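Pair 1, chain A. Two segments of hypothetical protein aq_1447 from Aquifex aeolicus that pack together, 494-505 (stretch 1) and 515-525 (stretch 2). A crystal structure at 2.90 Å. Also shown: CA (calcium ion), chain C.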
# COMPACT_ATOMS: atom_id res chain seq x y z
N LYS A 494 -7.69 23.00 -15.77
CA LYS A 494 -9.09 22.89 -16.28
C LYS A 494 -9.66 21.45 -16.33
O LYS A 494 -9.65 20.77 -17.37
CB LYS A 494 -9.24 23.56 -17.66
CG LYS A 494 -9.03 25.04 -17.67
CD LYS A 494 -8.87 25.50 -19.11
CE LYS A 494 -8.19 26.86 -19.18
NZ LYS A 494 -7.99 27.38 -20.59
N VAL A 495 -9.96 20.96 -15.15
CA VAL A 495 -10.51 19.64 -14.95
C VAL A 495 -11.79 19.95 -14.22
O VAL A 495 -11.76 20.75 -13.29
CB VAL A 495 -9.60 18.83 -14.02
CG1 VAL A 495 -10.31 17.56 -13.52
CG2 VAL A 495 -8.27 18.52 -14.70
N ASP A 496 -12.88 19.28 -14.56
CA ASP A 496 -14.15 19.56 -13.92
C ASP A 496 -14.45 18.82 -12.59
O ASP A 496 -15.28 19.29 -11.81
CB ASP A 496 -15.30 19.46 -14.94
CG ASP A 496 -15.12 20.43 -16.15
OD1 ASP A 496 -14.14 21.20 -16.21
OD2 ASP A 496 -15.95 20.41 -17.07
N ALA A 497 -13.78 17.68 -12.34
CA ALA A 497 -13.92 16.89 -11.08
C ALA A 497 -12.83 15.84 -10.87
O ALA A 497 -12.37 15.20 -11.82
CB ALA A 497 -15.29 16.22 -10.95
N PHE A 498 -12.41 15.71 -9.62
CA PHE A 498 -11.35 14.77 -9.20
C PHE A 498 -12.01 13.67 -8.40
O PHE A 498 -12.48 13.91 -7.28
CB PHE A 498 -10.30 15.48 -8.35
CG PHE A 498 -9.55 16.55 -9.10
CD1 PHE A 498 -10.09 17.83 -9.24
CD2 PHE A 498 -8.34 16.27 -9.72
CE1 PHE A 498 -9.42 18.82 -10.01
CE2 PHE A 498 -7.66 17.25 -10.48
CZ PHE A 498 -8.21 18.52 -10.62
N VAL A 499 -12.14 12.49 -8.98
CA VAL A 499 -12.77 11.41 -8.25
C VAL A 499 -11.74 10.40 -7.78
O VAL A 499 -10.91 9.95 -8.56
CB VAL A 499 -14.01 10.82 -9.01
CG1 VAL A 499 -14.38 11.69 -10.18
CG2 VAL A 499 -13.81 9.42 -9.48
N GLY A 500 -11.74 10.11 -6.49
CA GLY A 500 -10.80 9.14 -5.96
C GLY A 500 -11.50 7.89 -5.48
O GLY A 500 -12.48 8.01 -4.73
N ILE A 501 -11.04 6.73 -5.94
CA ILE A 501 -11.66 5.46 -5.56
C ILE A 501 -10.68 4.39 -5.02
O ILE A 501 -9.48 4.46 -5.28
CB ILE A 501 -12.42 4.76 -6.79
CG1 ILE A 501 -13.16 5.79 -7.67
CG2 ILE A 501 -13.44 3.69 -6.30
CD1 ILE A 501 -14.15 5.22 -8.69
N ASP A 502 -11.21 3.53 -4.13
CA ASP A 502 -10.55 2.32 -3.64
C ASP A 502 -11.74 1.41 -3.52
O ASP A 502 -12.86 1.84 -3.19
CB ASP A 502 -9.83 2.35 -2.28
CG ASP A 502 -8.98 1.02 -2.02
OD1 ASP A 502 -9.54 -0.08 -1.79
OD2 ASP A 502 -7.73 1.03 -2.09
N ILE A 503 -11.50 0.18 -3.92
CA ILE A 503 -12.48 -0.88 -3.86
C ILE A 503 -11.66 -1.99 -3.21
O ILE A 503 -10.54 -2.28 -3.64
CB ILE A 503 -12.95 -1.30 -5.27
CG1 ILE A 503 -13.68 -0.12 -5.96
CG2 ILE A 503 -13.87 -2.52 -5.16
CD1 ILE A 503 -14.21 -0.35 -7.38
N SER A 504 -12.17 -2.47 -2.07
CA SER A 504 -11.53 -3.55 -1.32
C SER A 504 -12.54 -4.66 -1.15
O SER A 504 -13.67 -4.45 -0.71
CB SER A 504 -10.99 -3.07 0.03
OG SER A 504 -9.81 -2.29 -0.16
N ARG A 505 -12.11 -5.87 -1.51
CA ARG A 505 -12.96 -7.05 -1.47
C ARG A 505 -12.56 -8.13 -0.46
O ARG A 505 -11.43 -8.15 0.03
CB ARG A 505 -12.96 -7.70 -2.87
CG ARG A 505 -13.37 -6.78 -4.04
CD ARG A 505 -12.48 -7.00 -5.25
NE ARG A 505 -12.77 -6.05 -6.32
CZ ARG A 505 -13.38 -6.37 -7.47
NH1 ARG A 505 -13.77 -7.62 -7.71
NH2 ARG A 505 -13.59 -5.42 -8.37
N ALA A 515 -17.69 -6.78 -0.79
CA ALA A 515 -16.94 -5.67 -1.38
C ALA A 515 -17.50 -4.32 -0.94
O ALA A 515 -18.70 -4.15 -0.81
CB ALA A 515 -16.96 -5.73 -2.92
N VAL A 516 -16.60 -3.38 -0.72
CA VAL A 516 -16.94 -2.02 -0.31
C VAL A 516 -16.20 -1.06 -1.26
O VAL A 516 -15.00 -1.25 -1.53
CB VAL A 516 -16.48 -1.73 1.17
CG1 VAL A 516 -16.78 -0.29 1.54
CG2 VAL A 516 -17.18 -2.66 2.16
N ALA A 517 -16.92 -0.04 -1.74
CA ALA A 517 -16.37 1.00 -2.62
C ALA A 517 -16.46 2.35 -1.96
O ALA A 517 -17.54 2.73 -1.47
CB ALA A 517 -17.12 1.06 -3.95
N PHE A 518 -15.35 3.08 -1.93
CA PHE A 518 -15.36 4.42 -1.37
C PHE A 518 -14.88 5.49 -2.36
O PHE A 518 -13.67 5.69 -2.56
CB PHE A 518 -14.61 4.50 -0.04
CG PHE A 518 -14.74 5.83 0.68
CD1 PHE A 518 -16.00 6.49 0.78
CD2 PHE A 518 -13.62 6.45 1.27
CE1 PHE A 518 -16.14 7.71 1.44
CE2 PHE A 518 -13.75 7.68 1.94
CZ PHE A 518 -15.04 8.31 2.02
N THR A 519 -15.85 6.25 -2.86
CA THR A 519 -15.64 7.33 -3.83
C THR A 519 -15.69 8.71 -3.18
O THR A 519 -16.47 8.95 -2.23
CB THR A 519 -16.64 7.20 -5.01
OG1 THR A 519 -16.48 5.90 -5.61
CG2 THR A 519 -16.42 8.27 -6.09
N LYS A 520 -14.80 9.58 -3.66
CA LYS A 520 -14.66 10.96 -3.19
C LYS A 520 -14.59 11.88 -4.40
O LYS A 520 -13.62 11.87 -5.16
CB LYS A 520 -13.38 11.10 -2.37
CG LYS A 520 -13.57 11.14 -0.91
CD LYS A 520 -12.25 11.27 -0.20
CE LYS A 520 -11.56 9.92 -0.03
NZ LYS A 520 -11.01 9.70 1.38
N ILE A 521 -15.66 12.63 -4.60
CA ILE A 521 -15.73 13.58 -5.72
C ILE A 521 -15.34 14.98 -5.24
O ILE A 521 -15.92 15.49 -4.26
CB ILE A 521 -17.15 13.59 -6.34
CG1 ILE A 521 -17.52 12.16 -6.73
CG2 ILE A 521 -17.18 14.48 -7.57
CD1 ILE A 521 -18.93 11.95 -6.88
N PHE A 522 -14.37 15.58 -5.95
CA PHE A 522 -13.85 16.92 -5.65
C PHE A 522 -14.09 17.99 -6.75
O PHE A 522 -14.46 17.66 -7.88
CB PHE A 522 -12.36 16.86 -5.31
CG PHE A 522 -12.06 16.29 -3.95
CD1 PHE A 522 -11.93 14.90 -3.74
CD2 PHE A 522 -11.87 17.17 -2.85
CE1 PHE A 522 -11.60 14.37 -2.45
CE2 PHE A 522 -11.53 16.68 -1.55
CZ PHE A 522 -11.39 15.26 -1.35
N ASN A 523 -13.87 19.25 -6.35
CA ASN A 523 -14.01 20.51 -7.13
C ASN A 523 -12.68 20.86 -7.79
O ASN A 523 -11.65 20.35 -7.40
CB ASN A 523 -14.30 21.66 -6.16
CG ASN A 523 -15.41 22.57 -6.63
OD1 ASN A 523 -15.50 22.91 -7.80
ND2 ASN A 523 -16.27 22.99 -5.70
N SER A 524 -12.70 21.82 -8.72
CA SER A 524 -11.49 22.32 -9.40
C SER A 524 -10.71 23.22 -8.45
O SER A 524 -9.61 23.67 -8.75
CB SER A 524 -11.86 23.11 -10.65
OG SER A 524 -12.66 24.23 -10.30
N LYS A 525 -11.37 23.55 -7.33
CA LYS A 525 -10.80 24.37 -6.27
C LYS A 525 -10.41 23.48 -5.07
O LYS A 525 -10.04 23.95 -4.00
CB LYS A 525 -11.80 25.48 -5.88
CG LYS A 525 -12.20 26.41 -7.02
CD LYS A 525 -10.97 27.05 -7.66
CE LYS A 525 -11.18 27.47 -9.11
NZ LYS A 525 -9.86 27.73 -9.77
CA CA C . -7.20 -1.79 -2.07

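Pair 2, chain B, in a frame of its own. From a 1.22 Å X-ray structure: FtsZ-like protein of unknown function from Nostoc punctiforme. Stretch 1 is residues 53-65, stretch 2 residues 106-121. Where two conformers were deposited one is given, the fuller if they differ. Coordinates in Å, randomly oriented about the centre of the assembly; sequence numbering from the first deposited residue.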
# COMPACT_ATOMS: atom_id res chain seq x y z
N GLU B 53 -10.16 -15.14 19.88
CA GLU B 53 -11.59 -15.36 19.89
C GLU B 53 -12.31 -14.53 18.82
O GLU B 53 -13.50 -14.75 18.60
CB GLU B 53 -12.18 -15.05 21.26
CG GLU B 53 -11.67 -15.99 22.30
CD GLU B 53 -12.14 -15.66 23.70
OE1 GLU B 53 -12.78 -14.60 23.90
OE2 GLU B 53 -11.85 -16.48 24.61
N MSE B 54 -11.64 -13.58 18.17
CA MSE B 54 -12.33 -12.78 17.19
C MSE B 54 -12.71 -13.57 15.96
O MSE B 54 -11.99 -14.48 15.55
CB MSE B 54 -11.56 -11.54 16.76
CG MSE B 54 -11.30 -10.59 17.88
SE MSE B 54 -10.84 -8.87 17.21
CE MSE B 54 -9.41 -9.49 15.97
N ILE B 55 -13.83 -13.20 15.37
CA ILE B 55 -14.34 -13.82 14.17
C ILE B 55 -13.71 -13.03 13.03
O ILE B 55 -13.84 -11.78 12.99
CB ILE B 55 -15.88 -13.70 14.09
CG1 ILE B 55 -16.51 -14.50 15.23
CG2 ILE B 55 -16.33 -14.19 12.75
CD1 ILE B 55 -17.99 -14.24 15.41
N ILE B 56 -13.02 -13.72 12.15
CA ILE B 56 -12.38 -13.09 11.01
C ILE B 56 -12.86 -13.76 9.73
O ILE B 56 -12.63 -14.94 9.51
CB ILE B 56 -10.85 -13.13 11.10
CG1 ILE B 56 -10.37 -12.57 12.46
CG2 ILE B 56 -10.26 -12.32 9.93
CD1 ILE B 56 -8.85 -12.61 12.65
N GLU B 57 -13.53 -13.00 8.87
CA GLU B 57 -14.00 -13.50 7.59
C GLU B 57 -13.14 -12.87 6.49
O GLU B 57 -12.98 -11.64 6.44
CB GLU B 57 -15.45 -13.12 7.35
CG GLU B 57 -16.47 -13.74 8.27
CD GLU B 57 -17.89 -13.19 7.95
OE1 GLU B 57 -18.06 -12.41 6.98
OE2 GLU B 57 -18.76 -13.50 8.72
N VAL B 58 -12.69 -13.71 5.56
CA VAL B 58 -11.87 -13.27 4.46
C VAL B 58 -12.62 -13.48 3.16
O VAL B 58 -13.14 -14.58 2.92
CB VAL B 58 -10.53 -14.03 4.41
CG1 VAL B 58 -9.64 -13.52 3.27
CG2 VAL B 58 -9.80 -13.91 5.74
N GLN B 59 -12.71 -12.43 2.34
CA GLN B 59 -13.33 -12.48 1.03
C GLN B 59 -12.25 -12.18 0.00
O GLN B 59 -11.65 -11.09 0.05
CB GLN B 59 -14.44 -11.41 0.93
CG GLN B 59 -15.15 -11.38 -0.41
CD GLN B 59 -16.01 -10.13 -0.64
OE1 GLN B 59 -16.11 -9.27 0.23
NE2 GLN B 59 -16.64 -10.07 -1.80
N VAL B 60 -11.96 -13.15 -0.87
CA VAL B 60 -10.97 -12.99 -1.93
C VAL B 60 -11.58 -13.06 -3.32
O VAL B 60 -12.47 -13.88 -3.57
CB VAL B 60 -9.87 -14.10 -1.84
CG1 VAL B 60 -9.02 -14.19 -3.12
CG2 VAL B 60 -8.97 -13.85 -0.61
N ALA B 61 -11.15 -12.16 -4.21
CA ALA B 61 -11.54 -12.17 -5.62
C ALA B 61 -10.23 -12.26 -6.40
O ALA B 61 -9.29 -11.48 -6.16
CB ALA B 61 -12.38 -10.98 -6.00
N VAL B 62 -10.16 -13.22 -7.32
CA VAL B 62 -8.93 -13.45 -8.07
C VAL B 62 -9.27 -14.27 -9.32
O VAL B 62 -10.30 -14.94 -9.35
CB VAL B 62 -7.95 -14.31 -7.16
CG1 VAL B 62 -8.56 -15.70 -6.83
CG2 VAL B 62 -6.57 -14.47 -7.75
N PRO B 63 -8.42 -14.20 -10.36
CA PRO B 63 -8.65 -15.10 -11.49
C PRO B 63 -8.40 -16.55 -11.05
O PRO B 63 -7.57 -16.80 -10.17
CB PRO B 63 -7.65 -14.62 -12.55
CG PRO B 63 -7.17 -13.29 -12.09
CD PRO B 63 -7.35 -13.22 -10.64
N TYR B 64 -9.11 -17.48 -11.67
CA TYR B 64 -9.00 -18.92 -11.39
C TYR B 64 -9.23 -19.19 -9.90
O TYR B 64 -8.41 -19.86 -9.24
CB TYR B 64 -7.63 -19.44 -11.84
CG TYR B 64 -7.24 -19.01 -13.22
CD1 TYR B 64 -7.86 -19.55 -14.34
CD2 TYR B 64 -6.25 -18.07 -13.43
CE1 TYR B 64 -7.51 -19.14 -15.62
CE2 TYR B 64 -5.89 -17.65 -14.69
CZ TYR B 64 -6.52 -18.19 -15.78
OH TYR B 64 -6.17 -17.82 -17.06
N PRO B 65 -10.36 -18.72 -9.35
CA PRO B 65 -10.59 -18.87 -7.91
C PRO B 65 -10.61 -20.33 -7.46
O PRO B 65 -10.27 -20.65 -6.32
CB PRO B 65 -11.95 -18.20 -7.70
CG PRO B 65 -12.59 -18.31 -9.01
CD PRO B 65 -11.52 -18.09 -10.00
N ASP B 106 2.11 -16.53 -19.60
CA ASP B 106 1.92 -15.15 -20.05
C ASP B 106 0.95 -14.34 -19.21
O ASP B 106 0.35 -13.37 -19.70
CB ASP B 106 1.44 -15.11 -21.52
CG ASP B 106 2.45 -15.66 -22.53
OD1 ASP B 106 3.61 -15.97 -22.20
OD2 ASP B 106 2.05 -15.74 -23.73
N GLU B 107 0.79 -14.70 -17.94
CA GLU B 107 -0.13 -13.97 -17.10
C GLU B 107 0.38 -13.59 -15.71
O GLU B 107 1.21 -14.30 -15.12
CB GLU B 107 -1.37 -14.85 -16.85
CG GLU B 107 -2.16 -15.23 -18.11
CD GLU B 107 -3.36 -16.09 -17.85
OE1 GLU B 107 -3.54 -16.58 -16.75
OE2 GLU B 107 -4.16 -16.28 -18.81
N MSE B 108 0.01 -12.40 -15.28
CA MSE B 108 0.27 -11.96 -13.89
C MSE B 108 -1.13 -11.95 -13.32
O MSE B 108 -2.05 -11.40 -13.94
CB MSE B 108 0.90 -10.58 -13.71
CG MSE B 108 2.32 -10.45 -14.15
SE MSE B 108 3.14 -8.89 -13.35
CE MSE B 108 2.37 -7.64 -14.51
N LEU B 109 -1.30 -12.53 -12.14
CA LEU B 109 -2.58 -12.63 -11.48
C LEU B 109 -2.65 -11.70 -10.28
O LEU B 109 -1.77 -11.74 -9.40
CB LEU B 109 -2.84 -14.07 -11.02
CG LEU B 109 -2.62 -15.15 -12.10
CD1 LEU B 109 -2.94 -16.55 -11.50
CD2 LEU B 109 -3.45 -14.90 -13.34
N ILE B 110 -3.72 -10.91 -10.23
CA ILE B 110 -3.93 -9.96 -9.16
C ILE B 110 -5.19 -10.31 -8.37
O ILE B 110 -6.27 -10.47 -8.94
CB ILE B 110 -4.01 -8.51 -9.70
CG1 ILE B 110 -2.78 -8.17 -10.55
CG2 ILE B 110 -4.17 -7.57 -8.51
CD1 ILE B 110 -2.85 -6.83 -11.22
N ALA B 111 -5.02 -10.50 -7.06
CA ALA B 111 -6.09 -10.78 -6.14
C ALA B 111 -6.37 -9.60 -5.23
O ALA B 111 -5.47 -8.82 -4.94
CB ALA B 111 -5.71 -11.98 -5.19
N ILE B 112 -7.62 -9.54 -4.80
CA ILE B 112 -8.09 -8.60 -3.80
C ILE B 112 -8.56 -9.40 -2.59
O ILE B 112 -9.20 -10.44 -2.76
CB ILE B 112 -9.27 -7.79 -4.33
CG1 ILE B 112 -8.80 -6.89 -5.46
CG2 ILE B 112 -9.95 -6.97 -3.21
CD1 ILE B 112 -9.91 -6.29 -6.19
N ALA B 113 -8.25 -8.93 -1.38
CA ALA B 113 -8.75 -9.52 -0.16
C ALA B 113 -9.40 -8.44 0.71
O ALA B 113 -8.89 -7.33 0.83
CB ALA B 113 -7.65 -10.25 0.68
N ALA B 114 -10.56 -8.77 1.28
CA ALA B 114 -11.23 -7.99 2.30
C ALA B 114 -11.25 -8.88 3.54
O ALA B 114 -11.81 -9.98 3.51
CB ALA B 114 -12.64 -7.57 1.91
N VAL B 115 -10.61 -8.42 4.62
CA VAL B 115 -10.53 -9.12 5.88
C VAL B 115 -11.43 -8.35 6.84
O VAL B 115 -11.18 -7.20 7.17
CB VAL B 115 -9.07 -9.16 6.41
CG1 VAL B 115 -9.01 -9.79 7.80
CG2 VAL B 115 -8.14 -9.87 5.41
N THR B 116 -12.51 -9.01 7.29
CA THR B 116 -13.48 -8.38 8.16
C THR B 116 -13.41 -8.97 9.55
O THR B 116 -13.44 -10.21 9.71
CB THR B 116 -14.91 -8.55 7.62
OG1 THR B 116 -14.98 -7.97 6.30
CG2 THR B 116 -15.90 -7.82 8.51
N VAL B 117 -13.32 -8.12 10.57
CA VAL B 117 -13.35 -8.54 11.95
C VAL B 117 -14.80 -8.31 12.42
O VAL B 117 -15.34 -7.20 12.23
CB VAL B 117 -12.40 -7.75 12.83
CG1 VAL B 117 -12.64 -8.11 14.30
CG2 VAL B 117 -10.96 -8.00 12.39
N LEU B 118 -15.41 -9.35 12.97
CA LEU B 118 -16.78 -9.29 13.46
C LEU B 118 -16.89 -9.76 14.90
O LEU B 118 -15.98 -10.41 15.41
CB LEU B 118 -17.73 -10.15 12.62
CG LEU B 118 -17.67 -9.90 11.12
CD1 LEU B 118 -16.73 -10.88 10.43
CD2 LEU B 118 -19.03 -9.97 10.47
N ILE B 119 -18.01 -9.40 15.52
CA ILE B 119 -18.32 -9.81 16.88
C ILE B 119 -19.71 -10.44 16.84
O ILE B 119 -20.57 -9.99 16.10
CB ILE B 119 -18.27 -8.60 17.86
CG1 ILE B 119 -16.80 -8.23 18.11
CG2 ILE B 119 -18.86 -8.94 19.23
N GLU B 120 -19.91 -11.51 17.60
CA GLU B 120 -21.24 -12.11 17.62
C GLU B 120 -22.22 -11.17 18.30
O GLU B 120 -21.87 -10.48 19.26
CB GLU B 120 -21.29 -13.44 18.37
CG GLU B 120 -20.66 -14.51 17.62
CD GLU B 120 -20.85 -15.89 18.19
OE1 GLU B 120 -21.38 -16.04 19.33
OE2 GLU B 120 -20.44 -16.80 17.46
N ASN B 121 -23.43 -11.13 17.77
CA ASN B 121 -24.50 -10.33 18.37
C ASN B 121 -25.11 -11.09 19.54
O ASN B 121 -25.02 -12.33 19.63
CB ASN B 121 -25.54 -10.01 17.30
CG ASN B 121 -24.97 -9.15 16.21
OD1 ASN B 121 -24.19 -8.25 16.50
ND2 ASN B 121 -25.31 -9.43 14.96
O HOH W 1 -15.17 -11.44 17.66

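What geometry do the two contacts share? Each is a pair of neighbouring antiparallel strands, and in both the long strand of stretch 2 runs at 166° to its partner. The N, CA and C atoms of 14 central residues superpose with an RMSD of 0.4 Å. The match is tightest mid-strand: G500(A) falls on Q59(B) within 0.1 Å, and F518(A) on I112(B) within 0.2 Å. Toward the ends it loosens, to 1.3 Å between the CA atoms of A515(A) and L109(B), and again between those of S524(A) and L118(B).

How does the backbone hold the strands together? At the matched centre, both pairs use the two-way exchange of a hydrogen-bonded antiparallel pair. In pair 1, G500(A) N donates to K520(A) O at 2.9 Å and K520(A) N returns a bond to G500(A) O at 3.0 Å; in pair 2, Q59(B) N reaches A114(B) O at 2.9 Å and A114(B) N reaches Q59(B) O at 2.8 Å. At the next such pair, F522(A) N donates to F498(A) O at 2.9 Å and T116(B) N to E57(B) O at 2.8 Å. On the other side of the centre, F518(A) N donates to D502(A) O at 3.1 Å, but D502(A) N makes no bond back; at the matched position A61(B) and I112(B) exchange bonds in both directions.

How do the side chains fill the face that carries V499(A) and V58(B)? Here the solutions are much alike, because small branched residues occupy matching places. V499(A) faces I521(A), with V499(A) CB 4.4 Å from I521(A) CG1; V58(B) faces V115(B), with V58(B) CG2 4.4 Å from V115(B) CG2. Further along, A517(A) and A111(B) coincide, each a methyl beside a branched neighbour: I503(A) CG1 lies 4.2 Å from A517(A) CB, and V62(B) CG2 lies 3.7 Å from A111(B) CB. At the other end A497(A) matches I56(B). The alanine brings its CB to 4.2 Å from I521(A) CG2, while the longer isoleucine brings CG2 to 3.5 Å from V115(B) CG1.

Where do the side chains diverge? They do so on the opposite face. In pair 1 two phenylalanines pair across the strands, F498(A) CB lying 3.9 Å from F522(A) CB, and the F498(A) ring extends to S524(A), whose CA meets its edge at 4.1 Å from F498(A) CE1. Pair 2 places E57(B) and T116(B) at these positions, and the glutamate extends to L118(B), its CD 3.6 Å from L118(B) CD1. The central position contrasts too: G500(A) has no side chain, while Q59(B) brings OE1 to 4.2 Å from A114(B) CB. Finally, D502(A) binds calcium through OD2 at 2.9 Å from the CA ion and accepts a hydrogen bond from S504(A) OG to D502(A) OD1 at 2.8 Å; its counterpart, A61(B), offers only a methyl.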